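Local coordinates for protein Abbfa_003403 (Acinetobacter baumannii, PDB 4ZXH) that probably works as a four-domain nonribosomal peptide synthetase module, activating an amino acid, carrying it on phosphopantetheine, condensing it and releasing the product through a thioesterase domain, at residues Ile645-Ser650 and Ile673-Leu678; Ala547-Trp552 and Glu677-Leu682; His481-Met486 and Leu616-Ile621. All coordinates share one frame; numbering follows the deposited sequence.

Interaction 1 of 3, residues Ile645-Ser650 and Ile673-Leu678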
loop_
_atom_site.group_PDB
_atom_site.type_symbol
_atom_site.label_atom_id
_atom_site.label_comp_id
_atom_site.label_asym_id
_atom_site.label_seq_id
_atom_site.Cartn_x
_atom_site.Cartn_y
_atom_site.Cartn_z
ATOM N N ILE A 645 -1.355 -37.432 -26.301
ATOM C CA ILE A 645 -2.648 -38.080 -26.236
ATOM C C ILE A 645 -3.157 -38.058 -24.774
ATOM O O ILE A 645 -4.347 -37.861 -24.527
ATOM C CB ILE A 645 -2.584 -39.527 -26.839
ATOM C CG1 ILE A 645 -3.968 -40.179 -26.835
ATOM C CG2 ILE A 645 -1.517 -40.408 -26.166
ATOM C CD1 ILE A 645 -4.919 -39.517 -27.812
ATOM N N ASN A 646 -2.251 -38.213 -23.811
ATOM C CA ASN A 646 -2.599 -38.010 -22.412
ATOM C C ASN A 646 -3.209 -36.635 -22.174
ATOM O O ASN A 646 -4.222 -36.501 -21.494
ATOM C CB ASN A 646 -1.373 -38.167 -21.519
ATOM C CG ASN A 646 -1.696 -37.955 -20.055
ATOM O OD1 ASN A 646 -2.317 -38.796 -19.407
ATOM N ND2 ASN A 646 -1.312 -36.799 -19.538
ATOM N N PHE A 647 -2.572 -35.613 -22.731
ATOM C CA PHE A 647 -3.061 -34.253 -22.614
ATOM C C PHE A 647 -4.447 -34.080 -23.228
ATOM O O PHE A 647 -5.365 -33.603 -22.574
ATOM C CB PHE A 647 -2.077 -33.289 -23.271
ATOM C CG PHE A 647 -2.658 -31.931 -23.561
ATOM C CD1 PHE A 647 -2.916 -31.038 -22.533
ATOM C CD2 PHE A 647 -2.931 -31.544 -24.866
ATOM C CE1 PHE A 647 -3.436 -29.794 -22.800
ATOM C CE2 PHE A 647 -3.457 -30.300 -25.137
ATOM C CZ PHE A 647 -3.717 -29.431 -24.104
ATOM N N LEU A 648 -4.578 -34.472 -24.488
ATOM C CA LEU A 648 -5.810 -34.298 -25.242
ATOM C C LEU A 648 -6.991 -34.974 -24.574
ATOM O O LEU A 648 -8.053 -34.361 -24.433
ATOM C CB LEU A 648 -5.636 -34.830 -26.670
ATOM C CG LEU A 648 -4.775 -33.883 -27.509
ATOM C CD1 LEU A 648 -4.383 -34.495 -28.838
ATOM C CD2 LEU A 648 -5.527 -32.583 -27.707
ATOM N N LEU A 649 -6.808 -36.224 -24.156
ATOM C CA LEU A 649 -7.881 -36.959 -23.483
ATOM C C LEU A 649 -8.260 -36.308 -22.157
ATOM O O LEU A 649 -9.435 -36.229 -21.803
ATOM C CB LEU A 649 -7.483 -38.415 -23.248
ATOM C CG LEU A 649 -7.409 -39.316 -24.482
ATOM C CD1 LEU A 649 -7.069 -40.726 -24.066
ATOM C CD2 LEU A 649 -8.725 -39.275 -25.245
ATOM N N SER A 650 -7.251 -35.843 -21.428
ATOM C CA SER A 650 -7.458 -35.179 -20.148
ATOM C C SER A 650 -8.279 -33.916 -20.364
ATOM O O SER A 650 -9.186 -33.595 -19.595
ATOM C CB SER A 650 -6.116 -34.834 -19.501
ATOM O OG SER A 650 -6.206 -34.744 -18.091
ATOM N N ILE A 673 0.306 -24.663 -27.570
ATOM C CA ILE A 673 -1.089 -24.743 -27.119
ATOM C C ILE A 673 -2.023 -24.872 -28.319
ATOM O O ILE A 673 -3.151 -25.351 -28.192
ATOM C CB ILE A 673 -1.503 -23.529 -26.240
ATOM C CG1 ILE A 673 -1.747 -22.275 -27.072
ATOM C CG2 ILE A 673 -0.461 -23.252 -25.163
ATOM C CD1 ILE A 673 -2.217 -21.104 -26.238
ATOM N N SER A 674 -1.520 -24.494 -29.490
ATOM C CA SER A 674 -2.259 -24.625 -30.739
ATOM C C SER A 674 -2.610 -26.079 -31.031
ATOM O O SER A 674 -3.596 -26.365 -31.718
ATOM C CB SER A 674 -1.444 -24.063 -31.898
ATOM O OG SER A 674 -0.332 -24.904 -32.144
ATOM N N ILE A 675 -1.782 -26.989 -30.528
ATOM C CA ILE A 675 -2.048 -28.425 -30.603
ATOM C C ILE A 675 -3.495 -28.782 -30.202
ATOM O O ILE A 675 -4.169 -29.536 -30.904
ATOM C CB ILE A 675 -1.029 -29.201 -29.716
ATOM C CG1 ILE A 675 0.186 -29.568 -30.547
ATOM C CG2 ILE A 675 -1.601 -30.469 -29.150
ATOM C CD1 ILE A 675 -0.185 -30.384 -31.751
ATOM N N LEU A 676 -3.967 -28.231 -29.084
ATOM C CA LEU A 676 -5.331 -28.460 -28.610
ATOM C C LEU A 676 -6.374 -27.918 -29.586
ATOM O O LEU A 676 -7.409 -28.537 -29.819
ATOM C CB LEU A 676 -5.537 -27.797 -27.246
ATOM C CG LEU A 676 -6.967 -27.783 -26.703
ATOM C CD1 LEU A 676 -7.409 -29.178 -26.305
ATOM C CD2 LEU A 676 -7.075 -26.828 -25.549
ATOM N N GLU A 677 -6.083 -26.746 -30.138
ATOM C CA GLU A 677 -6.996 -26.030 -31.013
ATOM C C GLU A 677 -7.145 -26.711 -32.366
ATOM O O GLU A 677 -8.232 -26.739 -32.949
ATOM C CB GLU A 677 -6.510 -24.592 -31.221
ATOM C CG GLU A 677 -6.103 -23.860 -29.951
ATOM C CD GLU A 677 -5.614 -22.449 -30.238
ATOM O OE1 GLU A 677 -5.477 -22.092 -31.431
ATOM O OE2 GLU A 677 -5.355 -21.700 -29.272
ATOM N N LEU A 678 -6.044 -27.248 -32.873
ATOM C CA LEU A 678 -6.036 -27.824 -34.210
ATOM C C LEU A 678 -6.468 -29.302 -34.251
ATOM O O LEU A 678 -6.793 -29.819 -35.310
ATOM C CB LEU A 678 -4.639 -27.666 -34.823
ATOM C CG LEU A 678 -4.154 -26.214 -34.973
ATOM C CD1 LEU A 678 -2.666 -26.152 -35.370
ATOM C CD2 LEU A 678 -5.020 -25.401 -35.962
#
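Phe647 carries CG anti to its backbone N (chi1 163°), a setting that swings the ring out from helix 641-655 to meet Leu676 on the neighbouring helix. Leu676 takes a similar first torsion (172°), and the two side chains cross at about a right angle: CB of Leu676 lies at the edge of the ring, near its plane, 3.9 Å from Phe647 CE2 and 4.0 Å from Phe647 CZ. CG2 of Ile675 approaches the ring obliquely, 4.4 Å from Phe647 CE2. One residue further on, Leu648 and Leu676 lie alongside each other, pointing opposite ways, with CD2 of Leu648 and CD1 of Leu676 4.1 Å apart. Dispersion and the exclusion of water account for the whole contact, a case of two helices meeting through branched and aromatic side chains alone. The segment axes approach to 10.8 Å and cross at -61°. All four touching residues are buried. In the adenylation domain, the contact lays helix 641-655 across helix 674-679. The latter packs through Glu677 and Leu678 on strand 662-665, while Leu648 and Ile645 of the former turn to Leu483 of helix 483-494.

Interaction 2 of 3, residues Ala547-Trp552 and Glu677-Leu682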
loop_
_atom_site.group_PDB
_atom_site.type_symbol
_atom_site.label_atom_id
_atom_site.label_comp_id
_atom_site.label_asym_id
_atom_site.label_seq_id
_atom_site.Cartn_x
_atom_site.Cartn_y
_atom_site.Cartn_z
ATOM N N ALA A 547 -1.237 -30.850 -42.558
ATOM C CA ALA A 547 0.217 -30.974 -42.607
ATOM C C ALA A 547 0.749 -31.658 -41.351
ATOM O O ALA A 547 1.600 -32.544 -41.437
ATOM C CB ALA A 547 0.867 -29.605 -42.788
ATOM N N ILE A 548 0.253 -31.240 -40.187
ATOM C CA ILE A 548 0.655 -31.861 -38.930
ATOM C C ILE A 548 0.447 -33.369 -39.005
ATOM O O ILE A 548 1.366 -34.153 -38.762
ATOM C CB ILE A 548 -0.147 -31.335 -37.721
ATOM C CG1 ILE A 548 -0.150 -29.799 -37.652
ATOM C CG2 ILE A 548 0.352 -31.979 -36.443
ATOM C CD1 ILE A 548 0.977 -29.176 -36.912
ATOM N N LEU A 549 -0.768 -33.775 -39.353
ATOM C CA LEU A 549 -1.106 -35.190 -39.294
ATOM C C LEU A 549 -0.407 -35.971 -40.387
ATOM O O LEU A 549 -0.087 -37.138 -40.199
ATOM C CB LEU A 549 -2.617 -35.382 -39.375
ATOM C CG LEU A 549 -3.394 -34.866 -38.155
ATOM C CD1 LEU A 549 -4.888 -34.866 -38.388
ATOM C CD2 LEU A 549 -3.059 -35.716 -36.947
ATOM N N GLY A 550 -0.157 -35.322 -41.522
ATOM C CA GLY A 550 0.526 -35.967 -42.635
ATOM C C GLY A 550 1.949 -36.287 -42.233
ATOM O O GLY A 550 2.422 -37.411 -42.422
ATOM N N ILE A 551 2.621 -35.295 -41.650
ATOM C CA ILE A 551 3.983 -35.464 -41.159
ATOM C C ILE A 551 4.050 -36.577 -40.117
ATOM O O ILE A 551 4.955 -37.408 -40.131
ATOM C CB ILE A 551 4.511 -34.167 -40.554
ATOM C CG1 ILE A 551 4.710 -33.119 -41.643
ATOM C CG2 ILE A 551 5.828 -34.413 -39.848
ATOM C CD1 ILE A 551 4.781 -31.715 -41.087
ATOM N N TRP A 552 3.078 -36.599 -39.219
ATOM C CA TRP A 552 3.017 -37.650 -38.225
ATOM C C TRP A 552 2.815 -39.015 -38.860
ATOM O O TRP A 552 3.398 -39.998 -38.421
ATOM C CB TRP A 552 1.902 -37.378 -37.225
ATOM C CG TRP A 552 2.263 -36.331 -36.231
ATOM C CD1 TRP A 552 3.495 -35.764 -36.039
ATOM C CD2 TRP A 552 1.387 -35.711 -35.290
ATOM N NE1 TRP A 552 3.429 -34.829 -35.037
ATOM C CE2 TRP A 552 2.149 -34.782 -34.564
ATOM C CE3 TRP A 552 0.032 -35.851 -34.999
ATOM C CZ2 TRP A 552 1.599 -34.008 -33.566
ATOM C CZ3 TRP A 552 -0.509 -35.072 -34.015
ATOM C CH2 TRP A 552 0.269 -34.158 -33.315
ATOM N N GLU A 677 -6.083 -26.746 -30.138
ATOM C CA GLU A 677 -6.996 -26.030 -31.013
ATOM C C GLU A 677 -7.145 -26.711 -32.366
ATOM O O GLU A 677 -8.232 -26.739 -32.949
ATOM C CB GLU A 677 -6.510 -24.592 -31.221
ATOM C CG GLU A 677 -6.103 -23.860 -29.951
ATOM C CD GLU A 677 -5.614 -22.449 -30.238
ATOM O OE1 GLU A 677 -5.477 -22.092 -31.431
ATOM O OE2 GLU A 677 -5.355 -21.700 -29.272
ATOM N N LEU A 678 -6.044 -27.248 -32.873
ATOM C CA LEU A 678 -6.036 -27.824 -34.210
ATOM C C LEU A 678 -6.468 -29.302 -34.251
ATOM O O LEU A 678 -6.793 -29.819 -35.310
ATOM C CB LEU A 678 -4.639 -27.666 -34.823
ATOM C CG LEU A 678 -4.154 -26.214 -34.973
ATOM C CD1 LEU A 678 -2.666 -26.152 -35.370
ATOM C CD2 LEU A 678 -5.020 -25.401 -35.962
ATOM N N LEU A 679 -6.495 -29.978 -33.108
ATOM C CA LEU A 679 -6.732 -31.417 -33.117
ATOM C C LEU A 679 -7.999 -31.865 -32.415
ATOM O O LEU A 679 -8.756 -32.670 -32.950
ATOM C CB LEU A 679 -5.553 -32.152 -32.483
ATOM C CG LEU A 679 -4.231 -32.082 -33.240
ATOM C CD1 LEU A 679 -3.193 -32.954 -32.543
ATOM C CD2 LEU A 679 -4.429 -32.491 -34.692
ATOM N N ILE A 680 -8.239 -31.364 -31.212
ATOM C CA ILE A 680 -9.233 -32.020 -30.371
ATOM C C ILE A 680 -10.665 -32.068 -30.939
ATOM O O ILE A 680 -11.407 -32.982 -30.583
ATOM C CB ILE A 680 -9.272 -31.408 -28.942
ATOM C CG1 ILE A 680 -9.809 -32.454 -27.954
ATOM C CG2 ILE A 680 -10.082 -30.119 -28.896
ATOM C CD1 ILE A 680 -9.827 -32.010 -26.508
ATOM N N PRO A 681 -11.065 -31.130 -31.834
ATOM C CA PRO A 681 -12.411 -31.433 -32.333
ATOM C C PRO A 681 -12.361 -32.560 -33.354
ATOM O O PRO A 681 -13.345 -33.285 -33.502
ATOM C CB PRO A 681 -12.868 -30.118 -32.986
ATOM C CG PRO A 681 -11.900 -29.078 -32.511
ATOM C CD PRO A 681 -10.608 -29.808 -32.299
ATOM N N LEU A 682 -11.229 -32.706 -34.043
ATOM C CA LEU A 682 -11.097 -33.765 -35.040
ATOM C C LEU A 682 -11.164 -35.152 -34.395
ATOM O O LEU A 682 -11.634 -36.100 -35.009
ATOM C CB LEU A 682 -9.800 -33.620 -35.808
ATOM C CG LEU A 682 -9.632 -32.346 -36.615
ATOM C CD1 LEU A 682 -8.256 -32.358 -37.258
ATOM C CD2 LEU A 682 -10.720 -32.228 -37.667
#
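The indole of Trp552 meets Leu679 at its six-membered edge: CD1 of Leu679 lies near the ring plane, 3.7 Å from both Trp552 CZ3 and Trp552 CH2. One face of the same indole is covered from within its own helix by Ile548, whose CG2 stands 3.6 Å above the plane, displaced from the ring centre. Two more rings adjoin it, His641 edge-to-face and Phe618 with planes at about 60°. The pyrrole nitrogen is held as well, since NE1 of Trp552 hydrogen-bonds to the carbonyl oxygen of Ala622, a bond that helps fix how the indole is turned. Both segments belong to the AMP-binding region of the adenylation domain, a member of the ANL superfamily. Here helix 543-553, whose Ile548 rests on strand 533-537 of the parallel four-stranded sheet, meets Leu679 of helix 674-679, which leans on strand 662-665 of the larger mixed sheet, and Leu682 just beyond it in the chain. In Leu679, chi1 of -66° sets CG opposite the carbonyl carbon, and chi2 of -175° turns the fork to put CD1 at the indole and CD2 within 4.2 Å of Leu549 CD2, the two leucines running antiparallel side by side. The other methyl of Leu549, CD1, reaches Leu682 CD1 at 4.3 Å, and Leu682 in turn packs against Tyr509 and Leu512 of helix 509-525.

Interaction 3 of 3, residues His481-Met486 and Leu616-Ile621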
loop_
_atom_site.group_PDB
_atom_site.type_symbol
_atom_site.label_atom_id
_atom_site.label_comp_id
_atom_site.label_asym_id
_atom_site.label_seq_id
_atom_site.Cartn_x
_atom_site.Cartn_y
_atom_site.Cartn_z
ATOM N N HIS A 481 -3.089 -44.764 -25.234
ATOM C CA HIS A 481 -4.044 -44.649 -26.329
ATOM C C HIS A 481 -3.410 -44.240 -27.651
ATOM O O HIS A 481 -2.252 -43.813 -27.709
ATOM C CB HIS A 481 -5.130 -43.647 -25.970
ATOM C CG HIS A 481 -6.221 -44.218 -25.127
ATOM N ND1 HIS A 481 -5.989 -44.774 -23.887
ATOM C CD2 HIS A 481 -7.559 -44.284 -25.325
ATOM C CE1 HIS A 481 -7.134 -45.178 -23.366
ATOM N NE2 HIS A 481 -8.102 -44.892 -24.219
ATOM N N ASP A 482 -4.218 -44.348 -28.701
ATOM C CA ASP A 482 -3.787 -44.179 -30.081
ATOM C C ASP A 482 -4.511 -43.003 -30.728
ATOM O O ASP A 482 -5.632 -43.139 -31.211
ATOM C CB ASP A 482 -4.049 -45.466 -30.860
ATOM C CG ASP A 482 -3.548 -45.409 -32.274
ATOM O OD1 ASP A 482 -3.265 -44.289 -32.753
ATOM O OD2 ASP A 482 -3.433 -46.494 -32.910
ATOM N N LEU A 483 -3.842 -41.857 -30.763
ATOM C CA LEU A 483 -4.424 -40.655 -31.332
ATOM C C LEU A 483 -4.838 -40.838 -32.788
ATOM O O LEU A 483 -5.917 -40.403 -33.179
ATOM C CB LEU A 483 -3.446 -39.494 -31.205
ATOM C CG LEU A 483 -3.873 -38.177 -31.843
ATOM C CD1 LEU A 483 -5.227 -37.748 -31.320
ATOM C CD2 LEU A 483 -2.841 -37.116 -31.531
ATOM N N PHE A 484 -3.994 -41.495 -33.578
ATOM C CA PHE A 484 -4.242 -41.636 -35.016
ATOM C C PHE A 484 -5.514 -42.429 -35.283
ATOM O O PHE A 484 -6.336 -42.050 -36.114
ATOM C CB PHE A 484 -3.058 -42.325 -35.699
ATOM C CG PHE A 484 -3.041 -42.170 -37.197
ATOM C CD1 PHE A 484 -3.553 -41.031 -37.798
ATOM C CD2 PHE A 484 -2.494 -43.159 -38.003
ATOM C CE1 PHE A 484 -3.518 -40.877 -39.180
ATOM C CE2 PHE A 484 -2.451 -43.017 -39.380
ATOM C CZ PHE A 484 -2.962 -41.872 -39.971
ATOM N N ALA A 485 -5.659 -43.538 -34.573
ATOM C CA ALA A 485 -6.814 -44.411 -34.730
ATOM C C ALA A 485 -8.105 -43.655 -34.432
ATOM O O ALA A 485 -9.103 -43.827 -35.124
ATOM C CB ALA A 485 -6.684 -45.624 -33.831
ATOM N N MET A 486 -8.069 -42.808 -33.409
ATOM C CA MET A 486 -9.215 -41.993 -33.042
ATOM C C MET A 486 -9.641 -41.069 -34.179
ATOM O O MET A 486 -10.834 -40.923 -34.458
ATOM C CB MET A 486 -8.905 -41.159 -31.803
ATOM C CG MET A 486 -8.700 -41.948 -30.529
ATOM S SD MET A 486 -8.655 -40.832 -29.107
ATOM C CE MET A 486 -10.369 -40.310 -29.060
ATOM N N LEU A 616 0.999 -46.038 -42.935
ATOM C CA LEU A 616 0.933 -44.927 -41.987
ATOM C C LEU A 616 0.886 -45.356 -40.524
ATOM O O LEU A 616 0.048 -46.166 -40.110
ATOM C CB LEU A 616 -0.277 -44.048 -42.290
ATOM C CG LEU A 616 -0.553 -43.803 -43.775
ATOM C CD1 LEU A 616 -1.796 -42.954 -43.930
ATOM C CD2 LEU A 616 0.633 -43.165 -44.508
ATOM N N ALA A 617 1.803 -44.781 -39.755
ATOM C CA ALA A 617 1.928 -45.018 -38.324
ATOM C C ALA A 617 2.749 -43.898 -37.740
ATOM O O ALA A 617 3.782 -43.547 -38.299
ATOM C CB ALA A 617 2.589 -46.347 -38.046
ATOM N N PHE A 618 2.316 -43.340 -36.618
ATOM C CA PHE A 618 3.092 -42.288 -35.971
ATOM C C PHE A 618 4.458 -42.816 -35.528
ATOM O O PHE A 618 4.640 -44.020 -35.368
ATOM C CB PHE A 618 2.331 -41.703 -34.781
ATOM C CG PHE A 618 1.137 -40.863 -35.170
ATOM C CD1 PHE A 618 0.717 -40.784 -36.489
ATOM C CD2 PHE A 618 0.444 -40.140 -34.215
ATOM C CE1 PHE A 618 -0.386 -40.006 -36.851
ATOM C CE2 PHE A 618 -0.660 -39.354 -34.570
ATOM C CZ PHE A 618 -1.074 -39.289 -35.894
ATOM N N GLY A 619 5.430 -41.918 -35.382
ATOM C CA GLY A 619 6.734 -42.264 -34.826
ATOM C C GLY A 619 6.721 -42.015 -33.323
ATOM O O GLY A 619 5.649 -41.800 -32.741
ATOM N N ASP A 620 7.894 -42.044 -32.691
ATOM C CA ASP A 620 7.985 -41.784 -31.249
ATOM C C ASP A 620 7.850 -40.290 -30.906
ATOM O O ASP A 620 7.120 -39.922 -29.983
ATOM C CB ASP A 620 9.304 -42.313 -30.687
ATOM C CG ASP A 620 9.338 -43.833 -30.583
ATOM O OD1 ASP A 620 8.262 -44.456 -30.415
ATOM O OD2 ASP A 620 10.451 -44.400 -30.671
ATOM N N ILE A 621 8.560 -39.443 -31.645
ATOM C CA ILE A 621 8.592 -38.006 -31.388
ATOM C C ILE A 621 7.559 -37.265 -32.246
ATOM O O ILE A 621 7.488 -37.465 -33.464
ATOM C CB ILE A 621 10.000 -37.420 -31.662
ATOM C CG1 ILE A 621 11.066 -38.205 -30.905
ATOM C CG2 ILE A 621 10.079 -35.975 -31.249
ATOM C CD1 ILE A 621 10.933 -38.099 -29.410
#
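Phe484 meets Phe618 from its first side-chain carbon onward. CB sits over one face of the Phe618 ring, 3.8 Å from its centroid and 20° off the normal, a CH-pi contact. With CG opposite the backbone N (chi1 -164°), the ring is carried toward the loop. At CG, Phe618 CE1 comes to 3.4 Å, above the Phe484 ring but away from its centre; from that same Phe618 CE1, CD1 of Phe484 is 3.5 Å distant, and CD2 and CE1 of Phe484 are each 4.0 Å. Further out the partner changes: CE2 of Phe484 touches CB of Leu616 at 3.8 Å, near the ring plane, and CZ, at the tip, meets this CB more loosely. The two rings are near parallel (29°) but slid apart, centroids 4.7 Å from each other, with little overlap. CD2 of Leu483 lies at the edge of the Phe618 ring, 4.4 Å from Phe618 CE2. Asp482 is the N-cap: its OD1 accepts a nearly straight bond from Ala485 N at 3.1 Å, met from above the carboxylate plane, and caps the first turn of the helix, on which Phe484 sits. The contact joins the beginning of helix 483-494 to the loop leading into strand 621-627. Helix 543-553 borders it through Trp552 and Ala553, and helix 641-655 through Ile645 and Leu648, which pack on Leu483.

The three contacts illustrate how one apolar core is shared by several helices. Interactions 1 and 2 are wholly buried and use the same helix, 674-679: Ile675 and Leu676 face helix 641-655, while Leu679, and Leu682 beyond it, face helix 543-553. Their chemistry is leucine-leucine packing plus a leucine at an aromatic edge in each. Interaction 3 is still a buried contact but lies nearer the surface, since Phe618 is partly exposed; two near-parallel rings are slid apart, with a CH-pi contact, and a capping bond is added where a helix begins. Leu483 joins the set, its CD2 lying near Leu648 CD1 of interaction 1 and near Trp552 CZ3 of interaction 2. Trp552 links further, touching Ile675 of interaction 1 and Phe618 of interaction 3.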